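PDB 3O0F: putative metal-dependent phosphoesterase from Bifidobacterium adolescentis, which acts as a metal-dependent phosphoesterase of the PHP family, holding two iron ions and a zinc ion beside bound AMP, and may serve as a 5'-3' exonuclease. Local coordinates for residues P30-L33 and V34-R38; E97-S100 and S101-N105; D220-I223 and A224-L227; G236-P239 and E240-E243. All coordinates share one frame; numbering follows the deposited sequence. Where two conformers were deposited one is given.

In the fold
Each contact is local, lying within one unbroken stretch, so none closes a long loop; the four follow in series, with no nesting or crossing. Contact 1 is on helix 30-39, which links strands 15-19 and 44-47 at one edge of the mixed sheet. Contact 2 opens helix 97-124, after strand 83-90, and packs against strand 70-80. Contact 3 ends helix 216-225, between strands 198-201 and 229-233, about 33 Å from contact 1 (centre to centre) and across the chain's centre from it. Contact 4 starts helix 239-252 after strand 229-233, and contact 2 lies on the opposite side of the chain's centre from it. All four belong to helices that surround the central sheet.

Contact 1. Residues P30-L33 and V34-R38; sequences PRTL and VEQAR. With EDO (1,2-ethanediol), chain G.
Thr32 and Gln36 meet one turn apart on helix 30-39, the crossover helix of the beta-alpha-beta unit formed with strands 15-19 and 44-47. Their side chains lie alongside each other and point the same way. The methyl CG2 of Thr32 lies anti to the backbone nitrogen, which puts it on the Gln36 side, 3.6 Å from NE2 of Gln36. Gln36 turns CG away from its carbonyl carbon (chi1 -68°) and then runs extended, which carries the amide past this methyl. At the tip, OE1 of Gln36 accepts a hydrogen bond of 3.0 Å from O2 of a 1,2-ethanediol molecule, probably from the crystallisation liquor, which also bonds Trp262 NE1 and Leu271 N. An alanine in place of Gln36 would probably leave the diol hydroxyl without this acceptor and uncover the Thr32 methyl. Beneath the side chains run regular helical bonds, among them Gln36 N to Thr32 O at 2.9 Å, with an N-H...O angle of 165°, and Ala37 N to Leu33 O, also 2.9 Å. In one of its two conformers Glu35 forms a salt bridge through OE2 with Lys39 NZ. The buried face is apolar, as suits a helix laid on a sheet: Leu33 and Ala37 touch Val45 of strand 44-47, Pro30 touches Ile47, and Val34 packs on Ile66 of helix 56-66.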
ATOM      1  N   PRO A  30     -10.541   3.517  -9.387  1.00 14.66           N
ATOM      2  CA  PRO A  30     -10.207   2.175  -9.876  1.00 15.06           C
ATOM      3  C   PRO A  30     -10.374   2.005 -11.386  1.00 12.26           C
ATOM      4  O   PRO A  30      -9.529   1.389 -12.026  1.00 15.15           O
ATOM      5  CB  PRO A  30     -11.209   1.281  -9.135  1.00 15.35           C
ATOM      6  CG  PRO A  30     -11.364   1.968  -7.795  1.00 15.39           C
ATOM      7  CD  PRO A  30     -11.385   3.467  -8.171  1.00 15.62           C
ATOM      8  N   ARG A  31     -11.427   2.570 -11.949  1.00 11.52           N
ATOM      9  CA  ARG A  31     -11.633   2.543 -13.387  1.00 14.80           C
ATOM     10  C   ARG A  31     -10.463   3.213 -14.149  1.00 12.39           C
ATOM     11  O   ARG A  31      -9.954   2.644 -15.105  1.00 17.28           O
ATOM     12  CB  ARG A  31     -12.956   3.221 -13.766  1.00 13.65           C
ATOM     13  CG  ARG A  31     -13.226   3.244 -15.267  1.00 25.58           C
ATOM     14  CD  ARG A  31     -14.734   3.445 -15.576  1.00 37.16           C
ATOM     15  NE  ARG A  31     -15.037   3.168 -16.989  1.00 54.38           N
ATOM     16  CZ  ARG A  31     -15.463   2.000 -17.497  1.00 55.28           C
ATOM     17  NH1 ARG A  31     -15.664   0.926 -16.733  1.00 51.75           N
ATOM     18  NH2 ARG A  31     -15.694   1.907 -18.801  1.00 55.94           N
ATOM     19  N   THR A  32     -10.027   4.367 -13.692  1.00 13.02           N
ATOM     20  CA  THR A  32      -8.882   5.058 -14.336  1.00 14.11           C
ATOM     21  C   THR A  32      -7.614   4.195 -14.261  1.00 16.19           C
ATOM     22  O   THR A  32      -6.890   4.044 -15.259  1.00 11.73           O
ATOM     23  CB  THR A  32      -8.681   6.437 -13.760  1.00 17.62           C
ATOM     24  OG1 THR A  32      -9.826   7.214 -14.118  1.00 15.28           O
ATOM     25  CG2 THR A  32      -7.380   7.116 -14.309  1.00 18.28           C
ATOM     26  N   LEU A  33      -7.391   3.576 -13.102  1.00 14.43           N
ATOM     27  CA  LEU A  33      -6.261   2.686 -12.951  1.00 14.07           C
ATOM     28  C   LEU A  33      -6.264   1.567 -13.986  1.00 13.11           C
ATOM     29  O   LEU A  33      -5.250   1.330 -14.637  1.00 13.41           O
ATOM     30  CB  LEU A  33      -6.217   2.121 -11.525  1.00 15.77           C
ATOM     31  CG  LEU A  33      -5.310   0.899 -11.257  1.00 17.99           C
ATOM     32  CD1 LEU A  33      -3.816   1.269 -11.461  1.00 15.14           C
ATOM     33  CD2 LEU A  33      -5.560   0.423  -9.867  1.00 12.39           C
ATOM     34  N   VAL A  34      -7.406   0.912 -14.172  1.00 11.88           N
ATOM     35  CA  VAL A  34      -7.507  -0.212 -15.089  1.00 11.53           C
ATOM     36  C   VAL A  34      -7.353   0.202 -16.535  1.00 12.45           C
ATOM     37  O   VAL A  34      -6.638  -0.453 -17.298  1.00 13.80           O
ATOM     38  CB  VAL A  34      -8.851  -1.019 -14.871  1.00 10.54           C
ATOM     39  CG1 VAL A  34      -9.063  -2.011 -15.995  1.00 10.18           C
ATOM     40  CG2 VAL A  34      -8.863  -1.655 -13.457  1.00 12.79           C
ATOM     41  N   GLU A  35      -8.021   1.294 -16.899  0.50 13.40           N
ATOM     42  CA  GLU A  35      -7.947   1.874 -18.239  0.50 14.37           C
ATOM     43  C   GLU A  35      -6.509   2.249 -18.591  0.50 12.52           C
ATOM     44  O   GLU A  35      -6.020   1.918 -19.660  0.50 11.63           O
ATOM     45  CB  GLU A  35      -8.805   3.150 -18.307  0.50 15.08           C
ATOM     46  CG  GLU A  35      -8.576   4.001 -19.586  0.50 28.32           C
ATOM     47  CD  GLU A  35      -8.356   5.503 -19.308  0.50 28.56           C
ATOM     48  OE1 GLU A  35      -8.370   5.948 -18.138  0.50 33.75           O
ATOM     49  OE2 GLU A  35      -8.156   6.251 -20.270  0.50 33.74           O
ATOM     50  N   GLN A  36      -5.840   2.935 -17.677  1.00 11.80           N
ATOM     51  CA  GLN A  36      -4.456   3.353 -17.919  1.00 13.90           C
ATOM     52  C   GLN A  36      -3.482   2.169 -17.956  1.00 13.05           C
ATOM     53  O   GLN A  36      -2.622   2.119 -18.827  1.00 12.04           O
ATOM     54  CB  GLN A  36      -4.009   4.389 -16.908  1.00 10.96           C
ATOM     55  CG  GLN A  36      -4.758   5.742 -17.088  1.00 16.02           C
ATOM     56  CD  GLN A  36      -4.201   6.835 -16.151  1.00 17.62           C
ATOM     57  OE1 GLN A  36      -3.413   6.552 -15.255  1.00 19.45           O
ATOM     58  NE2 GLN A  36      -4.599   8.093 -16.385  1.00 21.11           N
ATOM     59  N   ALA A  37      -3.643   1.216 -17.049  1.00 13.15           N
ATOM     60  CA  ALA A  37      -2.789   0.040 -17.032  1.00 12.30           C
ATOM     61  C   ALA A  37      -2.864  -0.718 -18.367  1.00 10.45           C
ATOM     62  O   ALA A  37      -1.845  -1.151 -18.886  1.00 12.67           O
ATOM     63  CB  ALA A  37      -3.142  -0.893 -15.838  1.00 10.74           C
ATOM     64  N   ARG A  38      -4.068  -0.874 -18.926  1.00 12.12           N
ATOM     65  CA  ARG A  38      -4.205  -1.495 -20.232  1.00 13.15           C
ATOM     66  C   ARG A  38      -3.506  -0.716 -21.322  1.00 14.42           C
ATOM     67  O   ARG A  38      -2.730  -1.298 -22.131  1.00 16.56           O
ATOM     68  CB  ARG A  38      -5.669  -1.719 -20.610  1.00 11.66           C
ATOM     69  CG  ARG A  38      -5.802  -2.743 -21.779  1.00 21.70           C
ATOM     70  CD  ARG A  38      -7.252  -2.985 -22.199  1.00 30.12           C
ATOM     71  NE  ARG A  38      -7.333  -3.398 -23.606  1.00 52.05           N
ATOM     72  CZ  ARG A  38      -6.962  -4.589 -24.068  1.00 56.41           C
ATOM     73  NH1 ARG A  38      -6.492  -5.518 -23.243  1.00 64.28           N
ATOM     74  NH2 ARG A  38      -7.058  -4.856 -25.361  1.00 58.52           N
TER
HETATM   75  C1  EDO G 306       0.687   7.065 -15.099  1.00 30.04           C
HETATM   76  O1  EDO G 306       1.675   7.191 -14.022  1.00 18.51           O
HETATM   77  C2  EDO G 306      -0.238   8.273 -15.253  1.00 28.07           C
HETATM   78  O2  EDO G 306      -1.268   8.324 -14.228  1.00 28.02           O

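Contact 2. Residues E97-S100 and S101-N105; sequences EHIS and SMFAN
Phe103 folds back over the preceding turn of helix 97-124 to meet Ile99, and its side chain can be followed outward atom by atom. CB begins 3.8 Å from the carbonyl oxygen of Ile99. Because CG is turned away from the carbonyl carbon (chi1 -61°), the ring swings toward the helix start, and CG comes to 3.5 Å from Ile99 O. That oxygen stands over one ring face, displaced toward the rim, with CD1 and CD2 about equally far from it. It is already used in the backbone, accepting the hydrogen bond from Phe103 N at 3.0 Å with an N-H...O angle of 172°. Farther out the company turns apolar: CE1 passes Ile99 CG1, and the tip, CZ, reaches that same CG1 at 3.8 Å. The two side chains thus run side by side, the far rim of the ring meeting the aliphatic branch on a buried helix face. Met102, present as selenomethionine, crosses the Ile99 side chain at a slant; bent at chi3, it brings CE to 4.0 Å from Ile99 CG1. The outer face is polar. Ser101 OG lies 3.4 Å from both Glu97 O and His98 O, so its one proton could make a weak bond to either, and which is not settled, whereas Ser100 OG bonds Asn96 O. Inward, Phe103 touches Thr74 and Ile76 of strand 70-80 and Tyr92, while Met102 meets Ile76 and Val188, and Ile99 meets Val192 of helix 185-194.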
ATOM      1  N   GLU A  97     -13.896 -12.230   9.063  0.50 18.39           N
ATOM      2  CA  GLU A  97     -14.244 -11.365  10.210  0.50 20.30           C
ATOM      3  C   GLU A  97     -13.005 -10.809  10.931  0.50 20.49           C
ATOM      4  O   GLU A  97     -13.046  -9.680  11.426  0.50 19.61           O
ATOM      5  CB  GLU A  97     -15.179 -12.125  11.204  0.50 22.12           C
ATOM      6  CG  GLU A  97     -15.639 -11.337  12.490  0.50 26.93           C
ATOM      7  CD  GLU A  97     -16.516 -12.181  13.465  0.50 34.68           C
ATOM      8  OE1 GLU A  97     -17.675 -12.489  13.101  0.50 37.65           O
ATOM      9  OE2 GLU A  97     -16.062 -12.535  14.596  0.50 32.60           O
ATOM     10  N   HIS A  98     -11.919 -11.593  11.009  1.00 17.96           N
ATOM     11  CA  HIS A  98     -10.677 -11.146  11.662  1.00 17.78           C
ATOM     12  C   HIS A  98     -10.041 -10.027  10.844  1.00 19.34           C
ATOM     13  O   HIS A  98      -9.684  -8.960  11.368  1.00 20.24           O
ATOM     14  CB  HIS A  98      -9.728 -12.357  11.844  1.00 21.33           C
ATOM     15  CG  HIS A  98      -8.394 -12.051  12.470  1.00 24.89           C
ATOM     16  ND1 HIS A  98      -8.121 -10.876  13.142  1.00 36.19           N
ATOM     17  CD2 HIS A  98      -7.275 -12.812  12.590  1.00 30.91           C
ATOM     18  CE1 HIS A  98      -6.879 -10.901  13.593  1.00 23.93           C
ATOM     19  NE2 HIS A  98      -6.349 -12.071  13.292  1.00 34.28           N
ATOM     20  N   ILE A  99      -9.924 -10.231   9.541  1.00 18.37           N
ATOM     21  CA  ILE A  99      -9.236  -9.222   8.749  1.00 17.71           C
ATOM     22  C   ILE A  99     -10.127  -7.974   8.657  1.00 15.72           C
ATOM     23  O   ILE A  99      -9.651  -6.860   8.816  1.00 16.62           O
ATOM     24  CB  ILE A  99      -8.667  -9.841   7.415  1.00 16.94           C
ATOM     25  CG1 ILE A  99      -7.313  -9.191   7.080  1.00 25.46           C
ATOM     26  CG2 ILE A  99      -9.669  -9.848   6.294  1.00 18.20           C
ATOM     27  CD1 ILE A  99      -6.525  -9.893   6.032  1.00 29.38           C
ATOM     28  N   SER A 100     -11.427  -8.161   8.528  1.00 15.51           N
ATOM     29  CA  SER A 100     -12.371  -7.032   8.487  1.00 21.45           C
ATOM     30  C   SER A 100     -12.327  -6.143   9.705  1.00 19.37           C
ATOM     31  O   SER A 100     -12.313  -4.914   9.569  1.00 21.87           O
ATOM     32  CB  SER A 100     -13.822  -7.507   8.306  1.00 23.43           C
ATOM     33  OG  SER A 100     -14.014  -7.841   6.966  1.00 33.26           O
ATOM     34  N   SER A 101     -12.311  -6.745  10.885  1.00 18.86           N
ATOM     35  CA  SER A 101     -12.308  -5.964  12.090  1.00 19.62           C
ATOM     36  C   SER A 101     -10.928  -5.330  12.322  1.00 18.50           C
ATOM     37  O   SER A 101     -10.834  -4.237  12.834  1.00 15.56           O
ATOM     38  CB  SER A 101     -12.760  -6.818  13.259  1.00 22.89           C
ATOM     39  OG  SER A 101     -11.680  -7.548  13.748  1.00 29.68           O
HETATM   40  N   MSE A 102      -9.853  -6.009  11.938  1.00 17.47           N
HETATM   41  CA  MSE A 102      -8.531  -5.391  12.029  1.00 19.28           C
HETATM   42  C   MSE A 102      -8.423  -4.126  11.148  1.00 16.83           C
HETATM   43  O   MSE A 102      -7.858  -3.105  11.571  1.00 17.81           O
HETATM   44  CB  MSE A 102      -7.490  -6.366  11.561  1.00 20.15           C
HETATM   45  CG  MSE A 102      -6.099  -5.792  11.611  1.00 29.05           C
HETATM   46 SE   MSE A 102      -4.809  -7.182  11.199  0.75 47.87          SE
HETATM   47  CE  MSE A 102      -4.811  -7.012   9.312  1.00 21.53           C
ATOM     48  N   PHE A 103      -8.941  -4.202   9.926  1.00 15.77           N
ATOM     49  CA  PHE A 103      -9.026  -2.981   9.089  1.00 17.78           C
ATOM     50  C   PHE A 103      -9.898  -1.883   9.683  1.00 19.54           C
ATOM     51  O   PHE A 103      -9.532  -0.710   9.605  1.00 21.65           O
ATOM     52  CB  PHE A 103      -9.519  -3.248   7.684  1.00 17.18           C
ATOM     53  CG  PHE A 103      -8.645  -4.169   6.868  1.00 20.55           C
ATOM     54  CD1 PHE A 103      -7.323  -4.389   7.177  1.00 21.52           C
ATOM     55  CD2 PHE A 103      -9.167  -4.770   5.739  1.00 22.46           C
ATOM     56  CE1 PHE A 103      -6.547  -5.230   6.407  1.00 18.35           C
ATOM     57  CE2 PHE A 103      -8.406  -5.603   4.967  1.00 21.84           C
ATOM     58  CZ  PHE A 103      -7.090  -5.825   5.289  1.00 20.01           C
ATOM     59  N   ALA A 104     -11.048  -2.239  10.243  1.00 21.65           N
ATOM     60  CA  ALA A 104     -11.957  -1.244  10.805  1.00 22.66           C
ATOM     61  C   ALA A 104     -11.240  -0.547  11.954  1.00 22.68           C
ATOM     62  O   ALA A 104     -11.321   0.675  12.079  1.00 23.11           O
ATOM     63  CB  ALA A 104     -13.298  -1.876  11.300  1.00 21.36           C
ATOM     64  N   ASN A 105     -10.523  -1.315  12.769  1.00 20.67           N
ATOM     65  CA  ASN A 105      -9.780  -0.752  13.875  1.00 20.91           C
ATOM     66  C   ASN A 105      -8.679   0.159  13.374  1.00 19.63           C
ATOM     67  O   ASN A 105      -8.446   1.219  13.955  1.00 19.58           O
ATOM     68  CB  ASN A 105      -9.139  -1.826  14.754  1.00 22.43           C
ATOM     69  CG  ASN A 105     -10.157  -2.709  15.460  1.00 28.49           C
ATOM     70  OD1 ASN A 105     -11.317  -2.354  15.572  1.00 25.54           O
ATOM     71  ND2 ASN A 105      -9.723  -3.874  15.929  1.00 24.81           N
TER

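Contact 3. Residues D220-I223 and A224-L227; sequences DAMI and ADGL
Met222 and Leu227 meet across the C-terminal end of helix 216-225, where backbone bonds, a water bridge and apolar packing act together. Among the backbone bonds, Ala224 N to Asp220 O and, more bent, Asp225 N to Ala221 O are still helical; the pattern changes at Gly226. Leu227 N reaches back to Met222 O at 3.0 Å, and Gly226 N to Ile223 O at 3.1 Å, the latter donor standing well above the carbonyl plane. Gly226 makes the reversal with a positive phi of 117°, where a side chain would be jammed against the carbonyl oxygen of Asp225; hence glycine suits the position. A water joins the same end of the helix to the outgoing chain, donating to Ile223 O and to Leu227 O, each at 2.7 Å. Asp225 supplies the charged element. Its CG lies beside the backbone nitrogen (chi1 -66°), which folds the carboxylate over the carbonyl of Ala221, with CG only 3.0 Å from Ala221 O. This places acceptors close together, a cost probably eased by the hydrogen bond between Asp225 OD2 and His186 ND1. Apolar contact completes the turn: Met222 CB and Leu227 CB approach to 4.3 Å, and both residues also touch Met87 of strand 83-90. Met222, also a selenomethionine, touches Ile189, while Ile223 faces Ile248 of helix 239-252. The paired bonds, positive-phi glycine and apolar contact across the reversal are those of a Schellman motif, ending the helix of a beta-alpha-beta crossover before strand 229-233.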
ATOM      1  N   ASP A 220      13.064 -13.515   9.040  1.00 17.16           N
ATOM      2  CA  ASP A 220      12.984 -14.951   9.266  1.00 18.71           C
ATOM      3  C   ASP A 220      11.764 -15.310  10.084  1.00 17.32           C
ATOM      4  O   ASP A 220      11.083 -16.248   9.727  1.00 19.52           O
ATOM      5  CB  ASP A 220      14.229 -15.511   9.935  1.00 20.74           C
ATOM      6  CG  ASP A 220      15.421 -15.588   8.980  1.00 32.84           C
ATOM      7  OD1 ASP A 220      15.225 -15.588   7.741  1.00 34.36           O
ATOM      8  OD2 ASP A 220      16.562 -15.648   9.482  1.00 37.99           O
ATOM      9  N   ALA A 221      11.468 -14.518  11.111  1.00 17.91           N
ATOM     10  CA  ALA A 221      10.300 -14.734  11.964  1.00 19.35           C
ATOM     11  C   ALA A 221       8.981 -14.530  11.216  1.00 21.66           C
ATOM     12  O   ALA A 221       7.991 -15.276  11.426  1.00 17.60           O
ATOM     13  CB  ALA A 221      10.382 -13.875  13.200  1.00 17.52           C
HETATM   14  N   MSE A 222       8.958 -13.554  10.315  1.00 17.59           N
HETATM   15  CA  MSE A 222       7.805 -13.411   9.382  1.00 20.83           C
HETATM   16  C   MSE A 222       7.671 -14.563   8.384  1.00 17.53           C
HETATM   17  O   MSE A 222       6.542 -15.039   8.136  1.00 17.24           O
HETATM   18  CB  MSE A 222       7.868 -12.094   8.634  1.00 17.86           C
HETATM   19  CG  MSE A 222       7.658 -10.926   9.552  1.00 22.43           C
HETATM   20 SE   MSE A 222       8.306  -9.297   8.703  0.75 49.31          SE
HETATM   21  CE  MSE A 222       7.009  -9.039   7.315  1.00 30.11           C
ATOM     22  N   ILE A 223       8.803 -15.037   7.844  1.00 16.38           N
ATOM     23  CA  ILE A 223       8.797 -16.221   6.987  1.00 17.67           C
ATOM     24  C   ILE A 223       8.200 -17.414   7.769  1.00 21.56           C
ATOM     25  O   ILE A 223       7.328 -18.115   7.249  1.00 21.82           O
ATOM     26  CB  ILE A 223      10.207 -16.544   6.411  1.00 19.25           C
ATOM     27  CG1 ILE A 223      10.646 -15.470   5.385  1.00 20.66           C
ATOM     28  CG2 ILE A 223      10.270 -17.955   5.793  1.00 18.89           C
ATOM     29  CD1 ILE A 223      12.194 -15.490   5.016  1.00 13.24           C
ATOM     30  N   ALA A 224       8.651 -17.633   9.014  1.00 22.23           N
ATOM     31  CA  ALA A 224       8.078 -18.696   9.876  1.00 22.30           C
ATOM     32  C   ALA A 224       6.572 -18.492  10.156  1.00 21.52           C
ATOM     33  O   ALA A 224       5.875 -19.454  10.346  1.00 23.08           O
ATOM     34  CB  ALA A 224       8.862 -18.801  11.203  1.00 20.76           C
ATOM     35  N   ASP A 225       6.093 -17.247  10.215  1.00 23.60           N
ATOM     36  CA  ASP A 225       4.669 -16.930  10.423  1.00 25.26           C
ATOM     37  C   ASP A 225       3.787 -17.295   9.211  1.00 22.25           C
ATOM     38  O   ASP A 225       2.576 -17.372   9.364  1.00 23.57           O
ATOM     39  CB  ASP A 225       4.447 -15.432  10.662  1.00 26.59           C
ATOM     40  CG  ASP A 225       5.062 -14.900  11.963  1.00 41.46           C
ATOM     41  OD1 ASP A 225       5.310 -15.684  12.922  1.00 43.28           O
ATOM     42  OD2 ASP A 225       5.287 -13.645  11.995  1.00 44.46           O
ATOM     43  N   GLY A 226       4.402 -17.474   8.033  1.00 20.94           N
ATOM     44  CA  GLY A 226       3.712 -17.682   6.734  1.00 22.30           C
ATOM     45  C   GLY A 226       3.911 -16.622   5.629  1.00 19.20           C
ATOM     46  O   GLY A 226       3.181 -16.622   4.657  1.00 17.47           O
ATOM     47  N   LEU A 227       4.899 -15.727   5.741  1.00 18.20           N
ATOM     48  CA  LEU A 227       5.157 -14.714   4.688  1.00 13.15           C
ATOM     49  C   LEU A 227       5.384 -15.374   3.345  1.00 14.84           C
ATOM     50  O   LEU A 227       6.204 -16.278   3.212  1.00 16.04           O
ATOM     51  CB  LEU A 227       6.345 -13.803   5.048  1.00 12.78           C
ATOM     52  CG  LEU A 227       6.653 -12.673   4.059  1.00 12.70           C
ATOM     53  CD1 LEU A 227       5.590 -11.539   4.156  1.00 13.18           C
ATOM     54  CD2 LEU A 227       8.074 -12.101   4.337  1.00 14.95           C
TER
HETATM   55  O   HOH W   1       6.909 -18.526   4.630  1.00 29.36           O

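Contact 4. Residues G236-P239 and E240-E243; sequences GNPP and EQRE
Pro238 and Pro239 meet the first turn of helix 239-252, Glu240 to Arg242, and Pro239 also Glu243, with Pro238 in the N-cap position. Proline suits the first turn, where its missing N-H costs no helical bond. Glu240, in one of its two conformers, bends so that its carboxylate carbon CD lies 3.9 Å from Pro238 CB, a contact that is therefore tentative. Gln241 lies alongside Pro238, its CB 4.0 Å from the ring CD; its backbone nitrogen makes a weak bond to Pro238 O, and its OE1 turns to Arg244 NH1. Arg242 reaches across the join twice, by its backbone N and by its side chain. The N bonds Pro238 O at 3.0 Å, while the side chain, extended from CG to NE with CG turned away from the carbonyl carbon (chi1 -60°), leads back along the loop. CG passes 3.8 Å from Asn237 CB. Arg242 NE bonds Asn237 O at 2.9 Å, somewhat bent at 146°, with the oxygen at the guanidinium edge, and NH2 bonds His234 O. A methionine in place of Arg242 would remove these donors and is likely to leave the carbonyls of Asn237 and His234 without their partner. Asn237 is itself fixed by Gly205 N at OD1 and Val232 O at ND2, its side chain about 4 Å from that of the iron ligand His203. Glu243 continues the helix through its N, bonded to Pro239 O at 3.1 Å with an N-H...O angle of 163°.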
ATOM      1  N   GLY A 236      11.922   2.571  -4.041  1.00 17.83           N
ATOM      2  CA  GLY A 236      12.484   2.732  -2.688  1.00 22.53           C
ATOM      3  C   GLY A 236      13.562   1.734  -2.226  1.00 24.79           C
ATOM      4  O   GLY A 236      14.215   1.943  -1.174  1.00 22.90           O
ATOM      5  N   ASN A 237      13.752   0.644  -2.974  1.00 21.75           N
ATOM      6  CA  ASN A 237      14.823  -0.320  -2.669  1.00 18.71           C
ATOM      7  C   ASN A 237      16.108  -0.043  -3.476  1.00 18.48           C
ATOM      8  O   ASN A 237      16.176  -0.353  -4.669  1.00 17.84           O
ATOM      9  CB  ASN A 237      14.360  -1.771  -2.958  1.00 17.25           C
ATOM     10  CG  ASN A 237      13.262  -2.286  -2.018  1.00 17.65           C
ATOM     11  OD1 ASN A 237      13.137  -1.885  -0.838  1.00 16.64           O
ATOM     12  ND2 ASN A 237      12.462  -3.251  -2.541  1.00 14.98           N
ATOM     13  N   PRO A 238      17.184   0.448  -2.815  1.00 19.50           N
ATOM     14  CA  PRO A 238      18.480   0.546  -3.493  1.00 20.31           C
ATOM     15  C   PRO A 238      19.102  -0.799  -3.898  1.00 20.46           C
ATOM     16  O   PRO A 238      18.692  -1.842  -3.390  1.00 17.14           O
ATOM     17  CB  PRO A 238      19.397   1.245  -2.479  1.00 22.93           C
ATOM     18  CG  PRO A 238      18.565   1.513  -1.270  1.00 21.47           C
ATOM     19  CD  PRO A 238      17.276   0.783  -1.383  1.00 20.06           C
ATOM     20  N   PRO A 239      20.090  -0.761  -4.811  1.00 18.35           N
ATOM     21  CA  PRO A 239      20.725  -1.940  -5.379  1.00 17.94           C
ATOM     22  C   PRO A 239      21.221  -3.004  -4.390  1.00 17.80           C
ATOM     23  O   PRO A 239      20.977  -4.199  -4.605  1.00 19.01           O
ATOM     24  CB  PRO A 239      21.915  -1.371  -6.173  1.00 21.73           C
ATOM     25  CG  PRO A 239      21.567   0.056  -6.471  1.00 21.68           C
ATOM     26  CD  PRO A 239      20.511   0.493  -5.488  1.00 23.44           C
ATOM     27  N   GLU A 240      21.908  -2.573  -3.332  0.50 17.01           N
ATOM     28  CA  GLU A 240      22.410  -3.506  -2.327  0.50 17.21           C
ATOM     29  C   GLU A 240      21.280  -4.258  -1.621  0.50 15.01           C
ATOM     30  O   GLU A 240      21.445  -5.419  -1.251  0.50 16.78           O
ATOM     31  CB  GLU A 240      23.254  -2.758  -1.286  0.50 18.76           C
ATOM     32  CG  GLU A 240      22.485  -1.636  -0.579  0.50 20.43           C
ATOM     33  CD  GLU A 240      22.759  -0.248  -1.132  0.50 24.71           C
ATOM     34  OE1 GLU A 240      23.028  -0.116  -2.356  0.50 25.20           O
ATOM     35  OE2 GLU A 240      22.691   0.708  -0.316  0.50 20.23           O
ATOM     36  N   GLN A 241      20.156  -3.574  -1.417  1.00 14.30           N
ATOM     37  CA  GLN A 241      19.027  -4.099  -0.699  1.00 14.54           C
ATOM     38  C   GLN A 241      18.252  -5.047  -1.607  1.00 15.28           C
ATOM     39  O   GLN A 241      17.736  -6.034  -1.150  1.00 14.69           O
ATOM     40  CB  GLN A 241      18.093  -2.984  -0.199  1.00 14.44           C
ATOM     41  CG  GLN A 241      18.600  -2.203   1.025  1.00 15.05           C
ATOM     42  CD  GLN A 241      18.894  -3.119   2.226  1.00 13.39           C
ATOM     43  OE1 GLN A 241      18.159  -4.084   2.450  1.00 14.11           O
ATOM     44  NE2 GLN A 241      19.945  -2.812   2.999  1.00  9.40           N
ATOM     45  N   ARG A 242      18.132  -4.713  -2.889  1.00 15.55           N
ATOM     46  CA  ARG A 242      17.575  -5.657  -3.860  1.00 16.46           C
ATOM     47  C   ARG A 242      18.369  -6.943  -3.834  1.00 15.38           C
ATOM     48  O   ARG A 242      17.772  -8.012  -3.725  1.00 15.34           O
ATOM     49  CB  ARG A 242      17.492  -5.032  -5.261  1.00 13.55           C
ATOM     50  CG  ARG A 242      16.609  -3.798  -5.317  1.00 17.69           C
ATOM     51  CD  ARG A 242      16.486  -3.298  -6.773  1.00 18.98           C
ATOM     52  NE  ARG A 242      15.636  -2.110  -6.878  1.00 23.71           N
ATOM     53  CZ  ARG A 242      15.096  -1.667  -8.009  1.00 24.04           C
ATOM     54  NH1 ARG A 242      15.309  -2.315  -9.149  1.00 20.85           N
ATOM     55  NH2 ARG A 242      14.323  -0.605  -7.993  1.00 22.32           N
ATOM     56  N   GLU A 243      19.699  -6.878  -3.855  1.00 16.47           N
ATOM     57  CA  GLU A 243      20.491  -8.142  -3.805  1.00 18.09           C
ATOM     58  C   GLU A 243      20.295  -8.907  -2.498  1.00 18.21           C
ATOM     59  O   GLU A 243      20.162 -10.120  -2.486  1.00 17.48           O
ATOM     60  CB  GLU A 243      21.984  -7.896  -3.994  1.00 23.12           C
ATOM     61  CG  GLU A 243      22.388  -7.615  -5.466  1.00 35.20           C
ATOM     62  CD  GLU A 243      23.737  -6.893  -5.576  1.00 52.86           C
ATOM     63  OE1 GLU A 243      24.509  -6.923  -4.578  1.00 65.68           O
ATOM     64  OE2 GLU A 243      24.022  -6.283  -6.644  1.00 55.10           O
TER